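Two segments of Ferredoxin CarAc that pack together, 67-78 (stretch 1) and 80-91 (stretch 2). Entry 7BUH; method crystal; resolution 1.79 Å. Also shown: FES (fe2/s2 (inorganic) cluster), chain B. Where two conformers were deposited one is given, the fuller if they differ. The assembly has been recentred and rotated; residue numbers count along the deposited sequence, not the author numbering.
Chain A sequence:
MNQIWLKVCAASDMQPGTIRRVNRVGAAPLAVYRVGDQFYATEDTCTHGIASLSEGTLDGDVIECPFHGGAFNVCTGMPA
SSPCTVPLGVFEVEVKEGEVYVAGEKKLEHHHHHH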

ATOM      1  N   PHE A  67     -14.505   1.147   5.656  1.00 17.69           N
ATOM      2  CA  PHE A  67     -15.654   2.077   5.568  0.54 19.46           C
ATOM      3  C   PHE A  67     -16.864   1.339   4.968  1.00 19.25           C
ATOM      4  O   PHE A  67     -17.915   1.262   5.698  1.00 20.04           O
ATOM      5  N   HIS A  68     -16.741   0.779   3.760  1.00 17.69           N
ATOM      6  CA  HIS A  68     -17.869   0.116   3.050  1.00 17.65           C
ATOM      7  C   HIS A  68     -17.591  -1.350   2.731  1.00 17.46           C
ATOM      8  O   HIS A  68     -18.408  -1.932   2.020  1.00 17.28           O
ATOM      9  N   GLY A  69     -16.493  -1.924   3.211  1.00 16.44           N
ATOM     10  CA  GLY A  69     -16.223  -3.350   2.946  1.00 16.80           C
ATOM     11  C   GLY A  69     -15.942  -3.652   1.476  1.00 15.17           C
ATOM     12  O   GLY A  69     -15.983  -4.836   1.099  1.00 15.98           O
ATOM     13  N   GLY A  70     -15.604  -2.648   0.662  1.00 13.31           N
ATOM     14  CA  GLY A  70     -14.904  -2.906  -0.608  1.00 12.45           C
ATOM     15  C   GLY A  70     -13.580  -3.590  -0.315  1.00 11.54           C
ATOM     16  O   GLY A  70     -13.208  -3.718   0.874  1.00 10.69           O
ATOM     17  N   ALA A  71     -12.883  -4.065  -1.324  1.00 11.63           N
ATOM     18  CA  ALA A  71     -11.613  -4.775  -1.094  1.00 11.07           C
ATOM     19  C   ALA A  71     -10.749  -4.732  -2.348  1.00 10.76           C
ATOM     20  O   ALA A  71     -11.291  -4.466  -3.446  1.00 10.54           O
ATOM     21  N   PHE A  72      -9.448  -4.928  -2.151  1.00 10.32           N
ATOM     22  CA  PHE A  72      -8.429  -4.919  -3.220  1.00 10.58           C
ATOM     23  C   PHE A  72      -7.485  -6.077  -3.000  1.00 11.20           C
ATOM     24  O   PHE A  72      -7.194  -6.387  -1.831  1.00 11.85           O
ATOM     25  N   ASN A  73      -6.975  -6.654  -4.086  1.00 11.13           N
ATOM     26  CA  ASN A  73      -5.824  -7.587  -4.006  1.00 12.38           C
ATOM     27  C   ASN A  73      -4.586  -6.728  -3.717  1.00 12.26           C
ATOM     28  O   ASN A  73      -4.355  -5.804  -4.495  1.00 12.39           O
ATOM     29  N   VAL A  74      -3.831  -6.978  -2.641  1.00 11.50           N
ATOM     30  CA  VAL A  74      -2.668  -6.118  -2.262  1.00 12.32           C
ATOM     31  C   VAL A  74      -1.475  -6.288  -3.220  1.00 12.51           C
ATOM     32  O   VAL A  74      -0.611  -5.373  -3.296  1.00 12.28           O
ATOM     33  N   CYS A  75      -1.405  -7.420  -3.921  1.00 12.92           N
ATOM     34  CA  CYS A  75      -0.329  -7.767  -4.887  1.00 14.40           C
ATOM     35  C   CYS A  75      -0.533  -7.006  -6.201  1.00 13.69           C
ATOM     36  O   CYS A  75       0.460  -6.543  -6.809  1.00 15.99           O
ATOM     37  N   THR A  76      -1.775  -6.916  -6.672  1.00 12.00           N
ATOM     38  CA  THR A  76      -2.102  -6.328  -8.001  1.00 12.23           C
ATOM     39  C   THR A  76      -2.674  -4.910  -7.897  1.00 11.80           C
ATOM     40  O   THR A  76      -2.672  -4.216  -8.933  1.00 12.73           O
ATOM     41  N   GLY A  77      -3.234  -4.564  -6.729  1.00 10.96           N
ATOM     42  CA  GLY A  77      -3.996  -3.334  -6.506  1.00 11.01           C
ATOM     43  C   GLY A  77      -5.379  -3.407  -7.117  1.00 10.98           C
ATOM     44  O   GLY A  77      -6.074  -2.411  -7.064  1.00 10.54           O
ATOM     45  N   MET A  78      -5.785  -4.543  -7.681  1.00 11.73           N
ATOM     46  CA  MET A  78      -7.042  -4.589  -8.461  1.00 13.52           C
ATOM     47  C   MET A  78      -8.209  -4.734  -7.501  1.00 11.91           C
ATOM     48  O   MET A  78      -8.102  -5.423  -6.493  1.00 12.22           O
ATOM     49  N   ALA A  80     -11.284  -6.257  -5.589  1.00 13.92           N
ATOM     50  CA  ALA A  80     -11.628  -7.657  -5.265  1.00 13.94           C
ATOM     51  C   ALA A  80     -13.043  -7.745  -4.693  1.00 14.55           C
ATOM     52  O   ALA A  80     -13.614  -8.833  -4.716  1.00 14.68           O
ATOM     53  N   SER A  81     -13.594  -6.653  -4.175  1.00 14.61           N
ATOM     54  CA  SER A  81     -14.998  -6.630  -3.729  1.00 14.84           C
ATOM     55  C   SER A  81     -15.641  -5.264  -4.003  1.00 15.11           C
ATOM     56  O   SER A  81     -14.997  -4.241  -3.827  1.00 14.93           O
ATOM     57  N   SER A  82     -16.907  -5.254  -4.405  1.00 15.49           N
ATOM     58  CA  SER A  82     -17.719  -4.014  -4.513  0.50 15.54           C
ATOM     59  C   SER A  82     -17.757  -3.356  -3.141  1.00 15.44           C
ATOM     60  O   SER A  82     -17.738  -4.037  -2.110  1.00 15.00           O
ATOM     61  N   PRO A  83     -17.863  -2.014  -3.061  1.00 15.76           N
ATOM     62  CA  PRO A  83     -18.115  -1.148  -4.226  1.00 15.00           C
ATOM     63  C   PRO A  83     -16.904  -0.583  -4.976  1.00 14.98           C
ATOM     64  O   PRO A  83     -17.059   0.308  -5.787  1.00 14.87           O
ATOM     65  N   CYS A  84     -15.723  -1.133  -4.727  1.00 14.94           N
ATOM     66  CA  CYS A  84     -14.461  -0.657  -5.346  1.00 15.17           C
ATOM     67  C   CYS A  84     -14.384  -1.050  -6.820  1.00 15.18           C
ATOM     68  O   CYS A  84     -14.688  -2.208  -7.146  1.00 15.48           O
ATOM     69  N   THR A  85     -14.030  -0.088  -7.673  1.00 15.17           N
ATOM     70  CA  THR A  85     -13.928  -0.240  -9.144  1.00 14.31           C
ATOM     71  C   THR A  85     -12.613   0.331  -9.659  1.00 14.53           C
ATOM     72  O   THR A  85     -12.172  -0.106 -10.750  1.00 12.80           O
ATOM     73  N   VAL A  86     -12.020   1.303  -8.959  1.00 13.23           N
ATOM     74  CA  VAL A  86     -10.778   1.963  -9.423  1.00 12.88           C
ATOM     75  C   VAL A  86      -9.576   1.289  -8.766  1.00 13.66           C
ATOM     76  O   VAL A  86      -9.486   1.288  -7.542  1.00 12.26           O
ATOM     77  N   PRO A  87      -8.643   0.691  -9.538  1.00 12.65           N
ATOM     78  CA  PRO A  87      -7.459   0.049  -8.955  1.00 12.44           C
ATOM     79  C   PRO A  87      -6.541   1.021  -8.186  1.00 12.34           C
ATOM     80  O   PRO A  87      -6.507   2.225  -8.475  1.00 11.35           O
ATOM     81  N   LEU A  88      -5.892   0.481  -7.159  1.00 11.75           N
ATOM     82  CA  LEU A  88      -4.836   1.156  -6.374  1.00 11.78           C
ATOM     83  C   LEU A  88      -3.543   1.140  -7.178  1.00 12.18           C
ATOM     84  O   LEU A  88      -3.243   0.123  -7.820  1.00 11.64           O
ATOM     85  N   GLY A  89      -2.768   2.201  -7.005  1.00 12.74           N
ATOM     86  CA  GLY A  89      -1.347   2.236  -7.327  1.00 14.95           C
ATOM     87  C   GLY A  89      -0.633   1.167  -6.534  1.00 16.51           C
ATOM     88  O   GLY A  89      -0.929   1.004  -5.337  1.00 14.90           O
ATOM     89  N   VAL A  90       0.292   0.471  -7.164  1.00 16.99           N
ATOM     90  CA  VAL A  90       1.125  -0.536  -6.454  1.00 16.91           C
ATOM     91  C   VAL A  90       2.551   0.003  -6.337  1.00 16.36           C
ATOM     92  O   VAL A  90       3.047   0.693  -7.287  1.00 15.78           O
ATOM     93  N   PHE A  91       3.196  -0.289  -5.217  1.00 13.65           N
ATOM     94  CA  PHE A  91       4.594   0.150  -4.942  1.00 14.54           C
ATOM     95  C   PHE A  91       5.425  -1.078  -4.597  1.00 14.36           C
ATOM     96  O   PHE A  91       4.997  -1.858  -3.762  1.00 13.85           O
TER

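Stretch 2 meets stretch 1 first through a short antiparallel pairing, in which Ala 71 and Ser 81 bond to each other in both directions: Ala 71 N to Ser 81 O and Ser 81 N to Ala 71 O, each at 3.3 Å. Ala 80 N also donates to Ala 71 O, at 2.8 Å and nearly straight, so this carbonyl receives two amides. The CB of Ala 80 points toward stretch 1 and lies 4.4 Å from Ala 71 CB and 4.0 Å from Asn 73 N. Ser 81 (chi1 t) shares a face of the sheet with Ala 71, their CB atoms 3.7 Å apart, while its OG makes a weak hydrogen bond to Ser 82 O at 3.4 Å.

Ser 82 (chi1 p) directs its CB away, and its contribution comes from the backbone: a water donates to both Ser 82 O (3.1 Å) and His 68 O (2.7 Å), bridging the stretches. A cis peptide bond precedes Pro 83, whose CG lies 4.0 Å from His 68 CB and whose CD lies 3.6 Å from Gly 70 CA. His 68 (chi1 m) starts toward stretch 2, but its ring leads away to the cluster, where ND1 binds FES FE1 at 2.1 Å.

Cys 84 (chi1 m) points inward. Its SG sits 3.7 Å from Gly 70 CA, 3.7 Å from FES S2 and 3.5 Å from Phe 72 CZ, approaching that ring obliquely. The absence of a side chain at Gly 70 makes this possible, since a CB there would fall 2.3 Å from Cys 84 SG.

Thr 85 makes no contact with stretch 1. The CA-to-CB bond of Val 86 (chi1 t) points away, and its carbonyl O lies 3.3 Å from Phe 72 CE1, at the ring edge. Pro 87 packs its CG against Met 78 SD at 3.8 Å; the methionine reaches it through an m, m, m conformation although its CB points away.

Leu 88 (chi1 m, chi2 t) points toward stretch 1 and lays CD1 over one face of Phe 72 (chi1 m), 3.4 Å from CG, in a CH-pi contact. Leu 88 N anchors this segment by donating to Gly 77 O at 2.9 Å. A second water donates to Leu 88 O and Thr 76 O, at 2.7 Å each. Beyond Gly 89, Val 90 (chi1 m) points inward, with CG1 3.4 Å from Thr 76 O and 3.6 Å from Gly 77 N. A CB on Gly 77 would clash with both Leu 88 O and Val 90 CG1. Phe 91 lies out of reach.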

ATOM      1  CB  PHE A  67     -15.250   3.379   4.876  0.54 20.22           C
ATOM      2  CG  PHE A  67     -16.115   4.530   5.308  0.54 22.39           C
ATOM      3  CD1 PHE A  67     -16.188   4.897   6.649  0.54 22.75           C
ATOM      4  CD2 PHE A  67     -16.917   5.196   4.394  0.54 22.66           C
ATOM      5  CE1 PHE A  67     -17.023   5.930   7.051  0.54 23.78           C
ATOM      6  CE2 PHE A  67     -17.752   6.228   4.799  0.54 22.85           C
ATOM      7  CZ  PHE A  67     -17.797   6.597   6.124  0.54 23.28           C
ATOM      8  CB  HIS A  68     -18.248   0.794   1.727  1.00 19.38           C
ATOM      9  CG  HIS A  68     -18.503   2.250   1.865  1.00 20.70           C
ATOM     10  ND1 HIS A  68     -17.686   3.185   1.274  1.00 18.61           N
ATOM     11  CD2 HIS A  68     -19.451   2.930   2.549  1.00 19.39           C
ATOM     12  CE1 HIS A  68     -18.132   4.395   1.578  1.00 20.04           C
ATOM     13  NE2 HIS A  68     -19.221   4.261   2.356  1.00 18.57           N
ATOM     14  CB  ALA A  71     -11.870  -6.191  -0.640  1.00 11.13           C
ATOM     15  CB  PHE A  72      -7.601  -3.638  -3.207  1.00  9.90           C
ATOM     16  CG  PHE A  72      -8.418  -2.398  -3.421  1.00  9.87           C
ATOM     17  CD1 PHE A  72      -8.642  -1.907  -4.706  1.00 10.65           C
ATOM     18  CD2 PHE A  72      -8.957  -1.718  -2.341  1.00  9.57           C
ATOM     19  CE1 PHE A  72      -9.370  -0.741  -4.884  1.00 10.08           C
ATOM     20  CE2 PHE A  72      -9.701  -0.572  -2.526  1.00  9.90           C
ATOM     21  CZ  PHE A  72      -9.907  -0.087  -3.801  1.00 10.33           C
ATOM     22  CB  ASN A  73      -5.672  -8.389  -5.288  1.00 14.20           C
ATOM     23  CG  ASN A  73      -4.582  -9.432  -5.147  1.00 16.72           C
ATOM     24  OD1 ASN A  73      -3.406  -9.103  -5.133  1.00 20.44           O
ATOM     25  ND2 ASN A  73      -4.963 -10.692  -5.087  1.00 19.74           N
ATOM     26  CB  VAL A  74      -2.257  -6.325  -0.791  1.00 13.04           C
ATOM     27  CG1 VAL A  74      -3.399  -5.994   0.172  1.00 12.29           C
ATOM     28  CG2 VAL A  74      -1.731  -7.713  -0.530  1.00 13.29           C
ATOM     29  CB  CYS A  75      -0.371  -9.266  -5.168  1.00 15.10           C
ATOM     30  SG  CYS A  75      -0.200 -10.306  -3.698  1.00 19.51           S
ATOM     31  CB  THR A  76      -3.087  -7.219  -8.760  1.00 11.80           C
ATOM     32  OG1 THR A  76      -4.330  -7.224  -8.070  1.00 10.79           O
ATOM     33  CG2 THR A  76      -2.566  -8.630  -8.947  1.00 11.61           C
ATOM     34  CB  MET A  78      -7.023  -5.737  -9.471  1.00 14.79           C
ATOM     35  CG  MET A  78      -5.999  -5.536 -10.547  1.00 16.32           C
ATOM     36  SD  MET A  78      -6.330  -4.099 -11.593  1.00 19.39           S
ATOM     37  CE  MET A  78      -7.877  -4.591 -12.357  1.00 21.66           C
ATOM     38  CB  ALA A  80     -10.613  -8.261  -4.322  1.00 13.71           C
ATOM     39  CB  SER A  81     -15.058  -7.049  -2.270  1.00 15.95           C
ATOM     40  OG  SER A  81     -16.404  -7.205  -1.867  1.00 19.54           O
ATOM     41  CB  SER A  82     -19.118  -4.296  -4.979  0.50 16.52           C
ATOM     42  OG  SER A  82     -19.791  -5.053  -3.991  0.50 15.83           O
ATOM     43  CB  PRO A  83     -18.902  -0.019  -3.545  1.00 15.58           C
ATOM     44  CG  PRO A  83     -18.254   0.113  -2.205  1.00 15.79           C
ATOM     45  CD  PRO A  83     -17.917  -1.300  -1.776  1.00 16.33           C
ATOM     46  CB  CYS A  84     -13.269  -1.217  -4.592  1.00 15.88           C
ATOM     47  SG  CYS A  84     -13.236  -0.576  -2.907  1.00 16.46           S
ATOM     48  CB  THR A  85     -15.131   0.386  -9.862  1.00 16.25           C
ATOM     49  OG1 THR A  85     -15.049   1.800  -9.744  1.00 16.57           O
ATOM     50  CG2 THR A  85     -16.438  -0.131  -9.316  1.00 17.94           C
ATOM     51  CB  VAL A  86     -10.779   3.470  -9.136  1.00 13.75           C
ATOM     52  CG1 VAL A  86      -9.452   4.070  -9.561  1.00 14.18           C
ATOM     53  CG2 VAL A  86     -11.956   4.171  -9.796  1.00 14.69           C
ATOM     54  CB  PRO A  87      -6.684  -0.521 -10.156  1.00 13.42           C
ATOM     55  CG  PRO A  87      -7.688  -0.534 -11.289  1.00 13.57           C
ATOM     56  CD  PRO A  87      -8.616   0.627 -11.010  1.00 13.74           C
ATOM     57  CB  LEU A  88      -4.614   0.451  -5.031  1.00 12.16           C
ATOM     58  CG  LEU A  88      -5.797   0.383  -4.088  1.00 12.59           C
ATOM     59  CD1 LEU A  88      -5.566  -0.657  -2.991  1.00 13.31           C
ATOM     60  CD2 LEU A  88      -6.108   1.759  -3.509  1.00 13.61           C
ATOM     61  CB  VAL A  90       1.065  -1.916  -7.125  1.00 19.44           C
ATOM     62  CG1 VAL A  90      -0.364  -2.464  -7.115  1.00 21.37           C
ATOM     63  CG2 VAL A  90       1.646  -1.911  -8.520  1.00 21.92           C
ATOM     64  CB  PHE A  91       4.643   1.198  -3.829  1.00 14.11           C
ATOM     65  CG  PHE A  91       3.896   2.458  -4.174  1.00 14.87           C
ATOM     66  CD1 PHE A  91       2.511   2.467  -4.279  1.00 15.23           C
ATOM     67  CD2 PHE A  91       4.580   3.623  -4.503  1.00 16.60           C
ATOM     68  CE1 PHE A  91       1.826   3.615  -4.641  1.00 15.45           C
ATOM     69  CE2 PHE A  91       3.893   4.768  -4.874  1.00 16.55           C
ATOM     70  CZ  PHE A  91       2.517   4.769  -4.932  1.00 16.97           C
TER
HETATM   71 FE1  FES B 501     -15.885   2.756   0.208  1.00 13.90          FE
HETATM   72 FE2  FES B 501     -13.413   1.915   0.771  1.00 12.17          FE
HETATM   73  S1  FES B 501     -14.230   3.937   1.177  1.00 13.43           S
HETATM   74  S2  FES B 501     -15.131   0.695   0.045  1.00 12.74           S
HETATM   75  O   HOH W   1     -19.178  -4.084   0.654  1.00 25.28           O
HETATM   76  O   HOH W   2      -3.224  -1.676  -9.808  1.00 14.75           O